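Side-chain contacts in aeromonas extracellular serine protease (Aeromonas sobria, PDB 3WQB), which cleaves peptide bonds after paired basic residues, one of them lysine, as a calcium-binding secreted serine protease of the furin-like subtilase group and a probable virulence factor: residues K97-G102 / D149-L154; V273-F278 / T499-L504; V475-S480 / I491-P496. The protein carries 1 engineered substitution. All coordinates share one frame; numbering follows the deposited sequence.

Contact 1: residues K97-G102 / D149-L154; sequences KNVVTG and DNSQQL
Val99 and Val100 pack against Asn150 and Ser151 in a van der Waals contact between two loops of the subtilisin-like catalytic domain. The loops follow strands 73-77 and 140-144, neighbours in the parallel sheet, and lead on to helices 115-124 and 155-164. The backbones come closest at Val100 and Ser151, whose CA atoms are 5.7 Å apart. Val100 carries most of the packing with both methyls. CG2 lies over the peptide link that joins Asn150 to Ser151, 3.8 Å from Ser151 N, while CG1 reaches Asn150 CB at 4.0 Å. The first torsion (chi1 179°) sets CG1 anti to the backbone N and turns CG2 beside that N, which presents the pair as a fork to the facing loop 149-154. The side chains of Val100 and Asn150 cross at a slant.

An Asx motif shapes the loop behind the two valines. Asn98 OD1 accepts from Thr101 N at 3.1 Å, with the donor well above the carbonyl plane, and a weaker bond from Val100 N; Asn145 ND2 from the second loop also binds this oxygen. The side chain of Val99 is about 11 Å from that of Asp78, the predicted charge-relay aspartate, too far for direct contact. Beyond the contact, Gln152 and Gln153 bind another protein chain of the assembly.

Ser151 forms an ST turn: OG accepts from Gln153 N at 3.1 Å (159° at the hydrogen) and is also hydrogen-bonded to Leu146 O, while Val99 CG2 rests against Ser151 OG at 3.9 Å, a van der Waals contact only.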
loop_
_atom_site.group_PDB
_atom_site.type_symbol
_atom_site.label_atom_id
_atom_site.label_comp_id
_atom_site.label_asym_id
_atom_site.label_seq_id
_atom_site.Cartn_x
_atom_site.Cartn_y
_atom_site.Cartn_z
ATOM N N LYS A 97 -7.022 -14.165 -15.121
ATOM C CA LYS A 97 -8.217 -14.853 -14.651
ATOM C C LYS A 97 -9.285 -13.869 -14.198
ATOM O O LYS A 97 -9.023 -12.908 -13.457
ATOM C CB LYS A 97 -7.908 -15.852 -13.528
ATOM C CG LYS A 97 -9.106 -16.722 -13.157
ATOM C CD LYS A 97 -8.774 -17.828 -12.177
ATOM C CE LYS A 97 -10.044 -18.569 -11.782
ATOM N NZ LYS A 97 -9.734 -19.683 -10.847
ATOM N N ASN A 98 -10.498 -14.126 -14.668
ATOM C CA ASN A 98 -11.674 -13.475 -14.147
ATOM C C ASN A 98 -12.163 -14.324 -12.981
ATOM O O ASN A 98 -12.660 -15.440 -13.173
ATOM C CB ASN A 98 -12.738 -13.383 -15.235
ATOM C CG ASN A 98 -13.883 -12.493 -14.842
ATOM O OD1 ASN A 98 -14.365 -12.555 -13.718
ATOM N ND2 ASN A 98 -14.335 -11.654 -15.773
ATOM N N VAL A 99 -11.990 -13.823 -11.765
ATOM C CA VAL A 99 -12.325 -14.626 -10.588
ATOM C C VAL A 99 -13.830 -14.648 -10.305
ATOM O O VAL A 99 -14.301 -15.454 -9.501
ATOM C CB VAL A 99 -11.522 -14.202 -9.329
ATOM C CG1 VAL A 99 -10.026 -14.302 -9.590
ATOM C CG2 VAL A 99 -11.906 -12.796 -8.865
ATOM N N VAL A 100 -14.575 -13.771 -10.975
ATOM C CA VAL A 100 -16.034 -13.758 -10.862
ATOM C C VAL A 100 -16.659 -14.842 -11.757
ATOM O O VAL A 100 -17.468 -15.642 -11.286
ATOM C CB VAL A 100 -16.618 -12.358 -11.174
ATOM C CG1 VAL A 100 -18.147 -12.377 -11.070
ATOM C CG2 VAL A 100 -16.025 -11.315 -10.230
ATOM N N THR A 101 -16.252 -14.888 -13.027
ATOM C CA THR A 101 -16.852 -15.806 -14.007
ATOM C C THR A 101 -16.052 -17.101 -14.191
ATOM O O THR A 101 -16.569 -18.096 -14.719
ATOM C CB THR A 101 -16.987 -15.139 -15.394
ATOM O OG1 THR A 101 -15.686 -14.845 -15.914
ATOM C CG2 THR A 101 -17.801 -13.848 -15.314
ATOM N N GLY A 102 -14.787 -17.086 -13.777
ATOM C CA GLY A 102 -13.891 -18.214 -14.002
ATOM C C GLY A 102 -13.174 -18.198 -15.340
ATOM O O GLY A 102 -12.350 -19.069 -15.609
ATOM N N ASP A 149 -16.614 -5.491 -8.437
ATOM C CA ASP A 149 -17.712 -5.311 -7.475
ATOM C C ASP A 149 -18.322 -6.647 -7.026
ATOM O O ASP A 149 -18.797 -6.766 -5.895
ATOM C CB ASP A 149 -18.829 -4.410 -8.044
ATOM C CG ASP A 149 -18.418 -2.928 -8.184
ATOM O OD1 ASP A 149 -17.305 -2.536 -7.757
ATOM O OD2 ASP A 149 -19.238 -2.139 -8.731
ATOM N N ASN A 150 -18.315 -7.645 -7.907
ATOM C CA ASN A 150 -18.897 -8.952 -7.599
ATOM C C ASN A 150 -17.903 -9.998 -7.108
ATOM O O ASN A 150 -18.263 -11.157 -6.920
ATOM C CB ASN A 150 -19.661 -9.500 -8.804
ATOM C CG ASN A 150 -20.930 -8.730 -9.074
ATOM O OD1 ASN A 150 -21.446 -8.025 -8.202
ATOM N ND2 ASN A 150 -21.431 -8.847 -10.296
ATOM N N SER A 151 -16.654 -9.588 -6.920
ATOM C CA SER A 151 -15.665 -10.449 -6.290
ATOM C C SER A 151 -15.784 -10.352 -4.772
ATOM O O SER A 151 -15.840 -9.248 -4.211
ATOM C CB SER A 151 -14.271 -10.039 -6.724
ATOM O OG SER A 151 -13.299 -10.682 -5.916
ATOM N N GLN A 152 -15.822 -11.506 -4.113
ATOM C CA GLN A 152 -15.856 -11.568 -2.655
ATOM C C GLN A 152 -14.465 -11.486 -2.018
ATOM O O GLN A 152 -14.329 -11.603 -0.797
ATOM C CB GLN A 152 -16.583 -12.835 -2.185
ATOM C CG GLN A 152 -18.101 -12.716 -2.218
ATOM C CD GLN A 152 -18.604 -11.617 -1.302
ATOM O OE1 GLN A 152 -18.445 -11.673 -0.076
ATOM N NE2 GLN A 152 -19.191 -10.600 -1.896
ATOM N N GLN A 153 -13.441 -11.282 -2.848
ATOM C CA GLN A 153 -12.054 -11.193 -2.384
ATOM C C GLN A 153 -11.675 -12.421 -1.549
ATOM O O GLN A 153 -11.187 -12.318 -0.412
ATOM C CB GLN A 153 -11.797 -9.868 -1.657
ATOM C CG GLN A 153 -12.122 -8.653 -2.513
ATOM C CD GLN A 153 -11.796 -7.331 -1.841
ATOM O OE1 GLN A 153 -11.107 -7.282 -0.813
ATOM N NE2 GLN A 153 -12.280 -6.246 -2.425
ATOM N N LEU A 154 -11.895 -13.584 -2.150
ATOM C CA LEU A 154 -11.622 -14.864 -1.518
ATOM C C LEU A 154 -10.136 -15.149 -1.430
ATOM O O LEU A 154 -9.368 -14.824 -2.342
ATOM C CB LEU A 154 -12.302 -15.989 -2.302
ATOM C CG LEU A 154 -13.827 -15.907 -2.395
ATOM C CD1 LEU A 154 -14.363 -17.008 -3.278
ATOM C CD2 LEU A 154 -14.454 -15.974 -1.013
#

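Contact 2: residues V273-F278 / T499-L504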
loop_
_atom_site.group_PDB
_atom_site.type_symbol
_atom_site.label_atom_id
_atom_site.label_comp_id
_atom_site.label_asym_id
_atom_site.label_seq_id
_atom_site.Cartn_x
_atom_site.Cartn_y
_atom_site.Cartn_z
ATOM N N VAL A 273 0.817 8.779 4.146
ATOM C CA VAL A 273 2.256 8.888 4.388
ATOM C C VAL A 273 2.582 8.160 5.676
ATOM O O VAL A 273 1.684 7.846 6.459
ATOM C CB VAL A 273 2.731 10.371 4.488
ATOM C CG1 VAL A 273 2.427 11.122 3.194
ATOM C CG2 VAL A 273 2.119 11.099 5.694
ATOM N N GLY A 274 3.862 7.866 5.889
ATOM C CA GLY A 274 4.283 7.176 7.107
ATOM C C GLY A 274 5.689 6.622 6.994
ATOM O O GLY A 274 6.323 6.698 5.941
ATOM N N SER A 275 6.181 6.072 8.099
ATOM C CA SER A 275 7.558 5.576 8.161
ATOM C C SER A 275 7.820 4.379 7.258
ATOM O O SER A 275 8.982 4.029 7.000
ATOM C CB SER A 275 7.942 5.240 9.593
ATOM O OG SER A 275 7.132 4.202 10.115
ATOM N N ASN A 276 6.739 3.746 6.801
ATOM C CA ASN A 276 6.833 2.590 5.906
ATOM C C ASN A 276 6.766 2.908 4.423
ATOM O O ASN A 276 6.845 2.000 3.613
ATOM C CB ASN A 276 5.781 1.541 6.255
ATOM C CG ASN A 276 4.371 2.058 6.144
ATOM O OD1 ASN A 276 4.090 3.215 6.465
ATOM N ND2 ASN A 276 3.460 1.186 5.736
ATOM N N ILE A 277 6.665 4.184 4.064
ATOM C CA ILE A 277 6.808 4.593 2.657
ATOM C C ILE A 277 8.247 4.310 2.235
ATOM O O ILE A 277 9.187 4.635 2.965
ATOM C CB ILE A 277 6.472 6.090 2.461
ATOM C CG1 ILE A 277 5.030 6.390 2.897
ATOM C CG2 ILE A 277 6.706 6.531 1.010
ATOM C CD1 ILE A 277 3.939 5.581 2.173
ATOM N N PHE A 278 8.419 3.692 1.070
ATOM C CA PHE A 278 9.750 3.442 0.537
ATOM C C PHE A 278 10.148 4.497 -0.494
ATOM O O PHE A 278 11.279 4.998 -0.474
ATOM C CB PHE A 278 9.844 2.031 -0.061
ATOM C CG PHE A 278 11.256 1.573 -0.306
ATOM C CD1 PHE A 278 12.003 1.050 0.738
ATOM C CD2 PHE A 278 11.846 1.692 -1.564
ATOM C CE1 PHE A 278 13.318 0.639 0.534
ATOM C CE2 PHE A 278 13.167 1.275 -1.776
ATOM C CZ PHE A 278 13.898 0.764 -0.718
ATOM N N THR A 499 18.990 7.797 15.953
ATOM C CA THR A 499 18.041 8.148 14.885
ATOM C C THR A 499 16.602 7.861 15.315
ATOM O O THR A 499 16.329 6.844 15.948
ATOM C CB THR A 499 18.363 7.340 13.623
ATOM O OG1 THR A 499 19.756 7.476 13.332
ATOM C CG2 THR A 499 17.541 7.804 12.417
ATOM N N ARG A 500 15.684 8.757 14.975
ATOM C CA ARG A 500 14.294 8.594 15.392
ATOM C C ARG A 500 13.374 8.397 14.198
ATOM O O ARG A 500 13.629 8.947 13.109
ATOM C CB ARG A 500 13.836 9.829 16.168
ATOM C CG ARG A 500 14.653 10.100 17.422
ATOM C CD ARG A 500 14.261 11.437 18.025
ATOM N NE ARG A 500 12.931 11.397 18.625
ATOM C CZ ARG A 500 12.677 10.982 19.864
ATOM N NH1 ARG A 500 13.661 10.593 20.667
ATOM N NH2 ARG A 500 11.435 10.985 20.310
ATOM N N SER A 501 12.295 7.638 14.402
ATOM C CA SER A 501 11.299 7.424 13.354
ATOM C C SER A 501 9.920 7.350 13.981
ATOM O O SER A 501 9.680 6.507 14.860
ATOM C CB SER A 501 11.588 6.114 12.629
ATOM O OG SER A 501 10.639 5.862 11.604
ATOM N N ILE A 502 9.016 8.229 13.548
ATOM C CA ILE A 502 7.641 8.185 14.023
ATOM C C ILE A 502 6.902 7.063 13.289
ATOM O O ILE A 502 6.681 7.129 12.079
ATOM C CB ILE A 502 6.947 9.552 13.867
ATOM C CG1 ILE A 502 7.616 10.568 14.802
ATOM C CG2 ILE A 502 5.444 9.435 14.123
ATOM C CD1 ILE A 502 7.273 12.023 14.522
ATOM N N LEU A 503 6.559 6.018 14.034
ATOM C CA LEU A 503 5.888 4.832 13.477
ATOM C C LEU A 503 4.400 5.068 13.312
ATOM O O LEU A 503 3.790 4.617 12.341
ATOM C CB LEU A 503 6.086 3.615 14.379
ATOM C CG LEU A 503 7.523 3.216 14.688
ATOM C CD1 LEU A 503 7.514 2.007 15.595
ATOM C CD2 LEU A 503 8.297 2.933 13.410
ATOM N N LEU A 504 3.816 5.786 14.257
ATOM C CA LEU A 504 2.420 6.165 14.166
ATOM C C LEU A 504 2.260 7.599 14.638
ATOM O O LEU A 504 2.541 7.933 15.786
ATOM C CB LEU A 504 1.524 5.207 14.962
ATOM C CG LEU A 504 0.006 5.423 14.842
ATOM C CD1 LEU A 504 -0.472 5.321 13.379
ATOM C CD2 LEU A 504 -0.748 4.450 15.749
HETATM O O HOH W 1 4.545 6.591 10.426
#
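A water oxygen gripped by three backbone groups joins Ser275 to Ile502 and Leu503. It accepts from Ser275 N at 2.9 Å, donates to Ile502 O at 2.8 Å, and makes a weak bond to Leu503 O, which Asn245 ND2 also binds. The water thus bridges the subtilisin domain and the P-domain where direct hydrogen bonds between the two segments are absent.

The direct touching is done by one small side chain. Ser275 CB sits 3.4 Å from Ile502 O and equally close to Ser501 OG, so a methylene rests against two oxygens. Its OG lies between the backbone N and the carbonyl carbon (chi1 62°), a turn that carries it past Leu503 CA at 3.6 Å and to 3.7 Å from Leu503 CD2. Both hydroxyls are satisfied by the P-domain: Ser275 OG by Leu534 O, Ser501 OG by Ser535 OG. A type I turn, closed by Ile277 N to Gly274 O at 3.2 Å, places Ser275 at its second position. Opposite it the chain turns a corner at Leu503; Leu503 and Leu504 both face Ile491, which fits a classic beta bulge.

In the fold, the turn leads into strand 277-282, outermost in the parallel sheet of the catalytic domain. Ser275, in that turn, meets strand 500-502, outermost in an antiparallel sheet of the P-domain, and the corner after it, while strand 527-535 supplies Leu534 and Ser535.

Contact 3: residues V475-S480 / I491-P496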
loop_
_atom_site.group_PDB
_atom_site.type_symbol
_atom_site.label_atom_id
_atom_site.label_comp_id
_atom_site.label_asym_id
_atom_site.label_seq_id
_atom_site.Cartn_x
_atom_site.Cartn_y
_atom_site.Cartn_z
ATOM N N VAL A 475 12.920 -2.201 9.839
ATOM C CA VAL A 475 12.526 -2.725 11.143
ATOM C C VAL A 475 11.012 -2.841 11.229
ATOM O O VAL A 475 10.277 -1.951 10.769
ATOM C CB VAL A 475 13.077 -1.890 12.349
ATOM C CG1 VAL A 475 14.595 -1.913 12.375
ATOM C CG2 VAL A 475 12.580 -0.465 12.323
ATOM N N GLN A 476 10.556 -3.939 11.821
ATOM C CA GLN A 476 9.158 -4.128 12.152
ATOM C C GLN A 476 9.001 -4.097 13.653
ATOM O O GLN A 476 9.869 -4.579 14.396
ATOM C CB GLN A 476 8.639 -5.461 11.626
ATOM C CG GLN A 476 8.609 -5.562 10.111
ATOM C CD GLN A 476 8.348 -6.971 9.644
ATOM O OE1 GLN A 476 8.981 -7.912 10.124
ATOM N NE2 GLN A 476 7.433 -7.128 8.690
ATOM N N VAL A 477 7.889 -3.519 14.085
ATOM C CA VAL A 477 7.525 -3.455 15.493
ATOM C C VAL A 477 6.079 -3.914 15.632
ATOM O O VAL A 477 5.224 -3.558 14.811
ATOM C CB VAL A 477 7.701 -2.006 16.041
ATOM C CG1 VAL A 477 7.003 -1.790 17.358
ATOM C CG2 VAL A 477 9.168 -1.662 16.191
ATOM N N MET A 478 5.803 -4.722 16.653
ATOM C CA MET A 478 4.420 -4.980 17.055
ATOM C C MET A 478 4.213 -4.332 18.405
ATOM O O MET A 478 5.115 -4.359 19.241
ATOM C CB MET A 478 4.126 -6.475 17.131
ATOM C CG MET A 478 4.086 -7.131 15.765
ATOM S SD MET A 478 3.615 -8.860 15.868
ATOM C CE MET A 478 4.989 -9.579 16.770
ATOM N N VAL A 479 3.048 -3.716 18.600
ATOM C CA VAL A 479 2.733 -3.032 19.868
ATOM C C VAL A 479 1.399 -3.510 20.428
ATOM O O VAL A 479 0.420 -3.682 19.687
ATOM C CB VAL A 479 2.719 -1.476 19.722
ATOM C CG1 VAL A 479 2.367 -0.808 21.060
ATOM C CG2 VAL A 479 4.059 -0.968 19.243
ATOM N N SER A 480 1.387 -3.733 21.740
ATOM C CA SER A 480 0.160 -4.007 22.479
ATOM C C SER A 480 0.063 -3.014 23.623
ATOM O O SER A 480 1.019 -2.824 24.373
ATOM C CB SER A 480 0.148 -5.441 23.010
ATOM O OG SER A 480 0.157 -6.348 21.919
ATOM N N ILE A 491 3.645 7.254 18.480
ATOM C CA ILE A 491 4.536 6.104 18.669
ATOM C C ILE A 491 5.791 6.300 17.831
ATOM O O ILE A 491 5.714 6.483 16.612
ATOM C CB ILE A 491 3.818 4.784 18.305
ATOM C CG1 ILE A 491 2.517 4.646 19.105
ATOM C CG2 ILE A 491 4.745 3.569 18.492
ATOM C CD1 ILE A 491 1.722 3.365 18.810
ATOM N N GLU A 492 6.942 6.267 18.496
ATOM C CA GLU A 492 8.230 6.567 17.875
ATOM C C GLU A 492 9.266 5.518 18.263
ATOM O O GLU A 492 9.206 4.948 19.347
ATOM C CB GLU A 492 8.676 7.959 18.325
ATOM C CG GLU A 492 9.761 8.639 17.498
ATOM C CD GLU A 492 9.833 10.159 17.724
ATOM O OE1 GLU A 492 10.745 10.792 17.142
ATOM O OE2 GLU A 492 8.987 10.734 18.458
ATOM N N LEU A 493 10.214 5.277 17.368
ATOM C CA LEU A 493 11.282 4.307 17.588
ATOM C C LEU A 493 12.638 4.984 17.434
ATOM O O LEU A 493 12.831 5.798 16.520
ATOM C CB LEU A 493 11.158 3.150 16.605
ATOM C CG LEU A 493 12.103 1.954 16.777
ATOM C CD1 LEU A 493 11.833 1.223 18.086
ATOM C CD2 LEU A 493 11.996 0.995 15.597
ATOM N N VAL A 494 13.571 4.653 18.332
ATOM C CA VAL A 494 14.910 5.241 18.338
ATOM C C VAL A 494 15.958 4.133 18.176
ATOM O O VAL A 494 15.922 3.124 18.887
ATOM C CB VAL A 494 15.179 6.036 19.650
ATOM C CG1 VAL A 494 16.484 6.824 19.559
ATOM C CG2 VAL A 494 14.019 6.987 20.003
ATOM N N SER A 495 16.878 4.311 17.234
ATOM C CA SER A 495 17.922 3.318 16.972
ATOM C C SER A 495 19.139 3.529 17.881
ATOM O O SER A 495 19.250 4.568 18.535
ATOM C CB SER A 495 18.350 3.393 15.502
ATOM O OG SER A 495 19.144 4.544 15.258
ATOM N N PRO A 496 20.068 2.560 17.903
ATOM C CA PRO A 496 21.301 2.726 18.683
ATOM C C PRO A 496 22.078 4.002 18.335
ATOM O O PRO A 496 22.731 4.579 19.209
ATOM C CB PRO A 496 22.112 1.465 18.333
ATOM C CG PRO A 496 21.065 0.444 18.025
ATOM C CD PRO A 496 19.952 1.205 17.335
#
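Apolar packing makes this contact, and Leu493 is its centre: a single methyl, CD2, meets two valines that lie two residues apart on the facing strand. With Val475 the approach is tip to tip, CG2 of Val475 standing 3.6 Å from CD2 of Leu493. Val477 comes in aslant, its CG2 3.9 Å from the same Leu493 CD2. In the leucine, CG is anti to the backbone N (chi1 -174°), and the second torsion leaves CD2 anti to CA, so the side chain is extended and CD2 reaches the valines. Further along, Val479 and Ile491 also direct their CB atoms across the interface but remain farther apart, and they bury some surface without close touch.

Backbone hydrogen bonding runs within sheets, not across the contact. The nearest CA atoms, those of Val477 and Leu493, are 8.9 Å apart, a separation that suits layers stacked face to face and excludes strand pairing. Val475, Val477 and Val479 bond instead to Ser535, Met533 and Met531, while Gln476 and Met478 bond to Arg591 and Ser589.

The geometry is that of a beta-sandwich core, as in the P-domains of proprotein convertases. Strand 471-482 runs between strands 527-535 and 583-595 in one sheet; strand 489-494 lies between 545-553 and 500-502 in the other. Phe538, from a loop, touches both Val475 and Leu493, and Trp588 of strand 583-595 packs on Val477.

From the N terminus, contact 1 comes first and closes a span of 46 residues within the catalytic domain, finishing before the others begin. Contact 2 then opens at 273-278 and does not close until 499-504, so its 220-residue span joins the catalytic domain to the P-domain. Contact 3, a short closure over ten residues, falls wholly within that span and links the two sheets of the P-domain. Contacts 2 and 3 touch: strands 489-494 and 500-502 are sheet neighbours, tied by the Arg500 NE to Glu492 OE1 salt bridge at 2.7 Å. Contact 1 stands apart, its centre about 35 Å from that of contact 2.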